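Local coordinates for endoribonuclease PemK (Escherichia coli, PDB 1M1F), which acts as the toxin of a plasmid-maintaining toxin-antitoxin system, killing plasmid-free daughter cells, probably as an endoribonuclease, at residues R23-T29 and P40-T46. Coordinates in Å, arbitrary orientation, origin at the centre of the assembly. Residue numbers count along the deposited sequence, not the author numbering.
Sequences RPVLIVT and PVVVPVT
Two neighbouring antiparallel strands pair at the heart of the SH3-like PemK/MazF fold, strand 22-27 lying between strands 5-10 and 41-46 of the twisted sheet, with helix 31-37 in the connection. The axes of 23-27 and 41-46 approach to 4.4 Å and run at 140°, a strongly twisted antiparallel pair. Leu26 and Val43 form the hydrogen-bonded pair, with Leu26 N to Val43 O at 2.8 Å and Val43 N to Leu26 O at 3.0 Å; Val25–Pro44 and Ile27–Val42 flank it as non-hydrogen-bonded pairs, CA atoms 4.3 and 4.5 Å apart. Val45 N to Pro24 O (3.0 Å) and Val28 N to Val41 O (2.8 Å) continue the pattern. Pro44, which has no amide hydrogen, sits where no hydrogen bond to strand 22-27 would be made. Val25 (m), Ile27, Val42 (m) and Pro44 share one face, where Val25 CG2 meets Val42 CB at 3.8 Å. On the other, Leu26 CB touches Val43 CG2 at 4.0 Å, and Leu26 (t, p) reaches Met98 and Val101 of the C-terminal helix. Val28 leaves extended geometry (phi/psi -92/-38) and packs on Leu109 of the second subunit. Thr29 OG1, also hydrogen-bonded to Asn34 OD1, accepts a hydrogen bond from Val41 N at 3.0 Å. At the opposite end Arg23, its NE hydrogen-bonded to Gln20 O, donates a hydrogen bond from NH1 to Val45 O at 3.0 Å.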
# COMPACT_ATOMS: atom_id res chain seq x y z
N ARG A 23 -1.29 -14.48 7.26
CA ARG A 23 -1.14 -15.08 5.95
C ARG A 23 0.17 -14.66 5.33
O ARG A 23 0.84 -13.75 5.79
CB ARG A 23 -2.30 -14.66 5.05
CG ARG A 23 -2.35 -13.18 4.77
CD ARG A 23 -3.53 -12.74 3.92
NE ARG A 23 -4.81 -13.13 4.51
CZ ARG A 23 -5.58 -14.12 4.08
NH1 ARG A 23 -5.24 -14.87 3.04
NH2 ARG A 23 -6.72 -14.38 4.70
N PRO A 24 0.55 -15.35 4.26
CA PRO A 24 1.75 -14.97 3.53
C PRO A 24 1.53 -13.63 2.85
O PRO A 24 0.41 -13.34 2.39
CB PRO A 24 1.91 -16.08 2.48
CG PRO A 24 0.99 -17.16 2.90
CD PRO A 24 -0.10 -16.53 3.68
N VAL A 25 2.58 -12.84 2.82
CA VAL A 25 2.59 -11.57 2.10
C VAL A 25 3.88 -11.50 1.30
O VAL A 25 4.90 -12.10 1.67
CB VAL A 25 2.46 -10.33 3.02
CG1 VAL A 25 1.20 -10.41 3.88
CG2 VAL A 25 3.69 -10.14 3.87
N LEU A 26 3.83 -10.79 0.17
CA LEU A 26 4.98 -10.64 -0.72
C LEU A 26 5.56 -9.24 -0.58
O LEU A 26 4.84 -8.26 -0.71
CB LEU A 26 4.54 -10.88 -2.16
CG LEU A 26 5.59 -10.73 -3.26
CD1 LEU A 26 6.70 -11.76 -3.06
CD2 LEU A 26 4.95 -10.88 -4.63
N ILE A 27 6.87 -9.15 -0.34
CA ILE A 27 7.52 -7.85 -0.19
C ILE A 27 7.73 -7.19 -1.55
O ILE A 27 8.30 -7.78 -2.46
CB ILE A 27 8.86 -7.99 0.59
CG1 ILE A 27 8.57 -8.52 2.01
CG2 ILE A 27 9.60 -6.65 0.63
CD1 ILE A 27 9.76 -8.59 2.96
N VAL A 28 7.23 -5.97 -1.67
CA VAL A 28 7.31 -5.17 -2.89
C VAL A 28 8.54 -4.26 -2.96
O VAL A 28 9.11 -4.06 -4.03
CB VAL A 28 6.04 -4.27 -2.99
CG1 VAL A 28 6.11 -3.28 -4.15
CG2 VAL A 28 4.79 -5.14 -3.11
N THR A 29 8.92 -3.69 -1.82
CA THR A 29 10.00 -2.71 -1.77
C THR A 29 11.36 -3.37 -1.67
O THR A 29 11.48 -4.48 -1.14
CB THR A 29 9.77 -1.76 -0.59
OG1 THR A 29 9.17 -2.48 0.50
CG2 THR A 29 8.75 -0.68 -0.93
N PRO A 40 8.31 -2.11 5.27
CA PRO A 40 8.15 -2.60 3.90
C PRO A 40 6.72 -2.46 3.40
O PRO A 40 5.77 -2.52 4.18
CB PRO A 40 8.51 -4.08 4.02
CG PRO A 40 8.22 -4.39 5.45
CD PRO A 40 8.70 -3.18 6.19
N VAL A 41 6.58 -2.30 2.09
CA VAL A 41 5.29 -2.38 1.45
C VAL A 41 5.14 -3.83 0.96
O VAL A 41 6.05 -4.39 0.35
CB VAL A 41 5.16 -1.40 0.26
CG1 VAL A 41 3.79 -1.55 -0.38
CG2 VAL A 41 5.41 0.02 0.72
N VAL A 42 3.99 -4.42 1.26
CA VAL A 42 3.69 -5.80 0.92
C VAL A 42 2.33 -5.92 0.26
O VAL A 42 1.49 -5.03 0.36
CB VAL A 42 3.70 -6.72 2.20
CG1 VAL A 42 4.95 -6.49 3.01
CG2 VAL A 42 2.46 -6.49 3.06
N VAL A 43 2.13 -7.04 -0.45
CA VAL A 43 0.81 -7.39 -0.97
C VAL A 43 0.46 -8.79 -0.45
O VAL A 43 1.33 -9.67 -0.37
CB VAL A 43 0.71 -7.31 -2.50
CG1 VAL A 43 0.62 -5.86 -2.94
CG2 VAL A 43 1.88 -8.01 -3.19
N PRO A 44 -0.79 -9.01 -0.07
CA PRO A 44 -1.17 -10.29 0.54
C PRO A 44 -1.43 -11.41 -0.45
O PRO A 44 -1.82 -11.19 -1.59
CB PRO A 44 -2.46 -9.94 1.26
CG PRO A 44 -3.07 -8.87 0.42
CD PRO A 44 -1.93 -8.09 -0.17
N VAL A 45 -1.23 -12.64 0.03
CA VAL A 45 -1.53 -13.85 -0.72
C VAL A 45 -2.80 -14.47 -0.14
O VAL A 45 -2.93 -14.59 1.09
CB VAL A 45 -0.39 -14.87 -0.59
CG1 VAL A 45 -0.74 -16.19 -1.28
CG2 VAL A 45 0.88 -14.28 -1.15
N THR A 46 -3.73 -14.84 -1.01
CA THR A 46 -4.98 -15.49 -0.62
C THR A 46 -5.17 -16.75 -1.43
O THR A 46 -4.47 -16.98 -2.41
CB THR A 46 -6.21 -14.59 -0.89
OG1 THR A 46 -6.34 -14.34 -2.30
CG2 THR A 46 -6.06 -13.23 -0.27